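Local coordinates for protein acetate kinase (Entamoeba histolytica, PDB 4H0O) that is a pyrophosphate-dependent acetate kinase of the ASKHA superfamily that, probably with magnesium, interconverts acetate and acetyl phosphate, using pyrophosphate and phosphate as inorganic partners, at residues 181-193 and 208-221. Residues are numbered along the deposited sequence; the frame is centred on the assembly and turned at random.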
# COMPACT_ATOMS: atom_id res chain seq x y z
N PHE B 181 -10.01 8.97 4.80
CA PHE B 181 -11.47 8.98 4.90
C PHE B 181 -12.05 7.60 4.59
O PHE B 181 -12.65 6.96 5.46
CB PHE B 181 -12.08 10.04 3.98
CG PHE B 181 -11.98 11.45 4.52
CD1 PHE B 181 -12.85 11.88 5.51
CD2 PHE B 181 -11.03 12.33 4.02
CE1 PHE B 181 -12.76 13.17 6.01
CE2 PHE B 181 -10.94 13.62 4.52
CZ PHE B 181 -11.81 14.04 5.51
N GLY B 182 -11.87 7.14 3.35
CA GLY B 182 -12.46 5.89 2.92
C GLY B 182 -13.78 6.14 2.24
O GLY B 182 -14.50 7.07 2.59
N PHE B 183 -14.12 5.31 1.25
CA PHE B 183 -15.33 5.55 0.46
C PHE B 183 -16.09 4.24 0.25
O PHE B 183 -15.76 3.23 0.88
CB PHE B 183 -14.97 6.22 -0.87
CG PHE B 183 -14.25 7.54 -0.71
CD1 PHE B 183 -12.87 7.57 -0.50
CD2 PHE B 183 -14.94 8.74 -0.75
CE1 PHE B 183 -12.20 8.77 -0.34
CE2 PHE B 183 -14.27 9.95 -0.59
CZ PHE B 183 -12.90 9.97 -0.38
N HIS B 184 -17.11 4.27 -0.61
CA HIS B 184 -18.00 3.12 -0.80
C HIS B 184 -18.66 2.70 0.52
O HIS B 184 -19.07 1.55 0.68
CB HIS B 184 -17.26 1.92 -1.41
CG HIS B 184 -16.55 2.24 -2.69
ND1 HIS B 184 -15.32 1.70 -3.02
CD2 HIS B 184 -16.90 3.03 -3.73
CE1 HIS B 184 -14.94 2.15 -4.20
NE2 HIS B 184 -15.88 2.96 -4.65
N GLY B 185 -18.76 3.65 1.46
CA GLY B 185 -19.26 3.36 2.79
C GLY B 185 -20.69 2.85 2.80
O GLY B 185 -21.03 1.94 3.57
N LEU B 186 -21.53 3.42 1.94
CA LEU B 186 -22.93 3.04 1.85
C LEU B 186 -23.10 1.61 1.33
O LEU B 186 -23.95 0.86 1.81
CB LEU B 186 -23.69 4.03 0.96
CG LEU B 186 -23.77 5.46 1.50
CD1 LEU B 186 -24.33 6.41 0.44
CD2 LEU B 186 -24.63 5.50 2.75
N SER B 187 -22.28 1.25 0.35
CA SER B 187 -22.25 -0.11 -0.18
C SER B 187 -21.88 -1.12 0.91
O SER B 187 -22.52 -2.16 1.06
CB SER B 187 -21.26 -0.18 -1.35
OG SER B 187 -21.08 -1.50 -1.81
N TYR B 188 -20.85 -0.79 1.68
CA TYR B 188 -20.38 -1.66 2.76
C TYR B 188 -21.44 -1.89 3.84
O TYR B 188 -21.71 -3.03 4.21
CB TYR B 188 -19.09 -1.10 3.38
CG TYR B 188 -17.88 -1.25 2.49
CD1 TYR B 188 -17.61 -2.45 1.85
CD2 TYR B 188 -17.02 -0.19 2.27
CE1 TYR B 188 -16.52 -2.60 1.04
CE2 TYR B 188 -15.91 -0.33 1.45
CZ TYR B 188 -15.67 -1.54 0.84
OH TYR B 188 -14.58 -1.71 0.01
N GLU B 189 -22.04 -0.81 4.36
CA GLU B 189 -23.03 -0.97 5.43
C GLU B 189 -24.32 -1.60 4.93
O GLU B 189 -25.07 -2.20 5.71
CB GLU B 189 -23.28 0.34 6.19
CG GLU B 189 -23.61 1.54 5.35
CD GLU B 189 -23.62 2.83 6.17
OE1 GLU B 189 -24.19 2.82 7.29
OE2 GLU B 189 -23.07 3.85 5.70
N TYR B 190 -24.59 -1.49 3.63
CA TYR B 190 -25.72 -2.19 3.04
C TYR B 190 -25.46 -3.69 3.01
O TYR B 190 -26.33 -4.49 3.37
CB TYR B 190 -26.02 -1.69 1.63
CG TYR B 190 -27.13 -2.47 0.96
CD1 TYR B 190 -28.46 -2.17 1.21
CD2 TYR B 190 -26.85 -3.50 0.07
CE1 TYR B 190 -29.49 -2.87 0.60
CE2 TYR B 190 -27.87 -4.22 -0.54
CZ TYR B 190 -29.18 -3.90 -0.27
OH TYR B 190 -30.20 -4.60 -0.87
N VAL B 191 -24.27 -4.06 2.55
CA VAL B 191 -23.89 -5.47 2.46
C VAL B 191 -23.85 -6.12 3.84
O VAL B 191 -24.41 -7.20 4.04
CB VAL B 191 -22.53 -5.64 1.74
CG1 VAL B 191 -22.01 -7.06 1.92
CG2 VAL B 191 -22.67 -5.31 0.26
N ILE B 192 -23.20 -5.45 4.79
CA ILE B 192 -23.16 -5.90 6.17
C ILE B 192 -24.56 -6.12 6.73
O ILE B 192 -24.84 -7.15 7.37
CB ILE B 192 -22.39 -4.91 7.07
CG1 ILE B 192 -20.90 -4.92 6.73
CG2 ILE B 192 -22.58 -5.26 8.54
CD1 ILE B 192 -20.30 -6.32 6.73
N ASN B 193 -25.45 -5.17 6.49
CA ASN B 193 -26.81 -5.27 7.00
C ASN B 193 -27.58 -6.43 6.38
O ASN B 193 -28.38 -7.09 7.04
CB ASN B 193 -27.57 -3.96 6.79
CG ASN B 193 -28.96 -3.99 7.40
OD1 ASN B 193 -29.13 -3.75 8.60
ND2 ASN B 193 -29.96 -4.29 6.58
N ALA B 208 -14.63 -7.11 3.06
CA ALA B 208 -15.50 -6.90 1.91
C ALA B 208 -14.73 -6.26 0.77
O ALA B 208 -13.91 -5.37 0.98
CB ALA B 208 -16.68 -6.04 2.30
N CYS B 209 -15.01 -6.70 -0.46
CA CYS B 209 -14.35 -6.14 -1.63
C CYS B 209 -15.37 -5.49 -2.57
O CYS B 209 -16.14 -6.18 -3.24
CB CYS B 209 -13.58 -7.23 -2.38
SG CYS B 209 -12.43 -8.17 -1.35
N HIS B 210 -15.38 -4.16 -2.60
CA HIS B 210 -16.21 -3.42 -3.53
C HIS B 210 -15.46 -3.30 -4.85
O HIS B 210 -14.68 -2.36 -5.05
CB HIS B 210 -16.55 -2.04 -2.97
CG HIS B 210 -17.44 -1.22 -3.83
ND1 HIS B 210 -18.72 -0.85 -3.46
CD2 HIS B 210 -17.25 -0.67 -5.07
CE1 HIS B 210 -19.27 -0.12 -4.42
NE2 HIS B 210 -18.39 -0.00 -5.40
N LEU B 211 -15.66 -4.27 -5.74
CA LEU B 211 -14.96 -4.27 -7.01
C LEU B 211 -15.84 -3.66 -8.10
O LEU B 211 -16.61 -4.36 -8.77
CB LEU B 211 -14.51 -5.70 -7.36
CG LEU B 211 -13.64 -6.35 -6.28
CD1 LEU B 211 -13.02 -7.67 -6.75
CD2 LEU B 211 -12.56 -5.39 -5.81
N GLY B 212 -15.72 -2.35 -8.26
CA GLY B 212 -16.64 -1.59 -9.10
C GLY B 212 -16.14 -1.29 -10.50
O GLY B 212 -15.02 -1.63 -10.87
N THR B 213 -17.00 -0.64 -11.28
CA THR B 213 -16.65 -0.25 -12.64
C THR B 213 -15.86 1.05 -12.60
O THR B 213 -15.08 1.35 -13.50
CB THR B 213 -17.91 -0.05 -13.51
OG1 THR B 213 -17.52 0.13 -14.88
CG2 THR B 213 -18.69 1.17 -13.05
N GLY B 214 -16.07 1.83 -11.54
CA GLY B 214 -15.35 3.07 -11.35
C GLY B 214 -14.26 2.89 -10.30
O GLY B 214 -13.15 2.48 -10.61
N GLY B 215 -14.59 3.20 -9.05
CA GLY B 215 -13.66 2.98 -7.96
C GLY B 215 -13.73 1.57 -7.41
O GLY B 215 -14.76 0.90 -7.54
N SER B 216 -12.64 1.12 -6.80
CA SER B 216 -12.61 -0.17 -6.12
C SER B 216 -11.91 -0.03 -4.77
O SER B 216 -10.94 0.72 -4.65
CB SER B 216 -11.90 -1.22 -6.96
OG SER B 216 -12.73 -1.71 -8.00
N SER B 217 -12.40 -0.76 -3.77
CA SER B 217 -11.79 -0.73 -2.45
C SER B 217 -12.08 -2.01 -1.66
O SER B 217 -12.97 -2.79 -2.02
CB SER B 217 -12.27 0.49 -1.66
OG SER B 217 -13.61 0.34 -1.24
N CYS B 218 -11.32 -2.22 -0.59
CA CYS B 218 -11.59 -3.29 0.37
C CYS B 218 -11.82 -2.68 1.74
O CYS B 218 -11.29 -1.60 2.04
CB CYS B 218 -10.41 -4.25 0.45
SG CYS B 218 -10.18 -5.28 -1.01
N CYS B 219 -12.59 -3.37 2.57
CA CYS B 219 -12.84 -2.89 3.92
C CYS B 219 -12.71 -4.01 4.95
O CYS B 219 -13.32 -5.08 4.79
CB CYS B 219 -14.22 -2.25 4.01
SG CYS B 219 -14.54 -1.40 5.58
N GLY B 220 -11.93 -3.77 6.00
CA GLY B 220 -11.85 -4.72 7.10
C GLY B 220 -12.93 -4.38 8.11
O GLY B 220 -12.96 -3.27 8.65
N ILE B 221 -13.82 -5.34 8.37
CA ILE B 221 -14.97 -5.09 9.22
C ILE B 221 -15.00 -6.00 10.46
O ILE B 221 -15.07 -7.23 10.34
CB ILE B 221 -16.28 -5.22 8.42
CG1 ILE B 221 -16.28 -4.21 7.27
CG2 ILE B 221 -17.48 -5.01 9.32
CD1 ILE B 221 -17.35 -4.46 6.23
O HOH W 1 -12.61 2.99 0.66
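H184 lies across H210 in a face-to-face stack, with ring centroids 3.9 Å apart and planes at only 6°. Traced outward, H184 begins with CB over the H210 ring face, 4.0 Å from its centroid in a CH-pi contact. CG and CD2 continue above that ring, CD2 nearest H210 NE2 (3.8 Å). The ring meets S217 at its edge, ND1 making a nearly straight hydrogen bond to OG (2.8 Å, 164°; either may donate), while CE1 and NE2 run along the backbone of G215, with CE1 3.5 Å from G215 C. One face and one edge of the ring are thus restrained. S217 OG also hydrogen-bonds Y188 OH at 2.6 Å, joining two side chains of 181-193. With CG anti to the backbone N (chi1 -178°), the H210 ring is laid against H184 and its ND1 hydrogen-bonds S187 OG at 3.0 Å; N388 also holds S187 OG. Farther along the helix, the Y188 ring takes C219 CB over one face, 3.6 Å from its centroid, with A208 CB oblique to it near CE1, and I192 meets I221 tip to tip. Helix 185-193 therefore packs across antiparallel strands 208-211 and 216-221 of a ribonuclease H-like domain. At its N-cap sits H184, the predicted transition-state stabilizer, whose backbone N hydrogen-bonds OD2 of D154, the predicted proton donor/acceptor, consistent with the ASKHA phosphotransfer site of an acetate kinase.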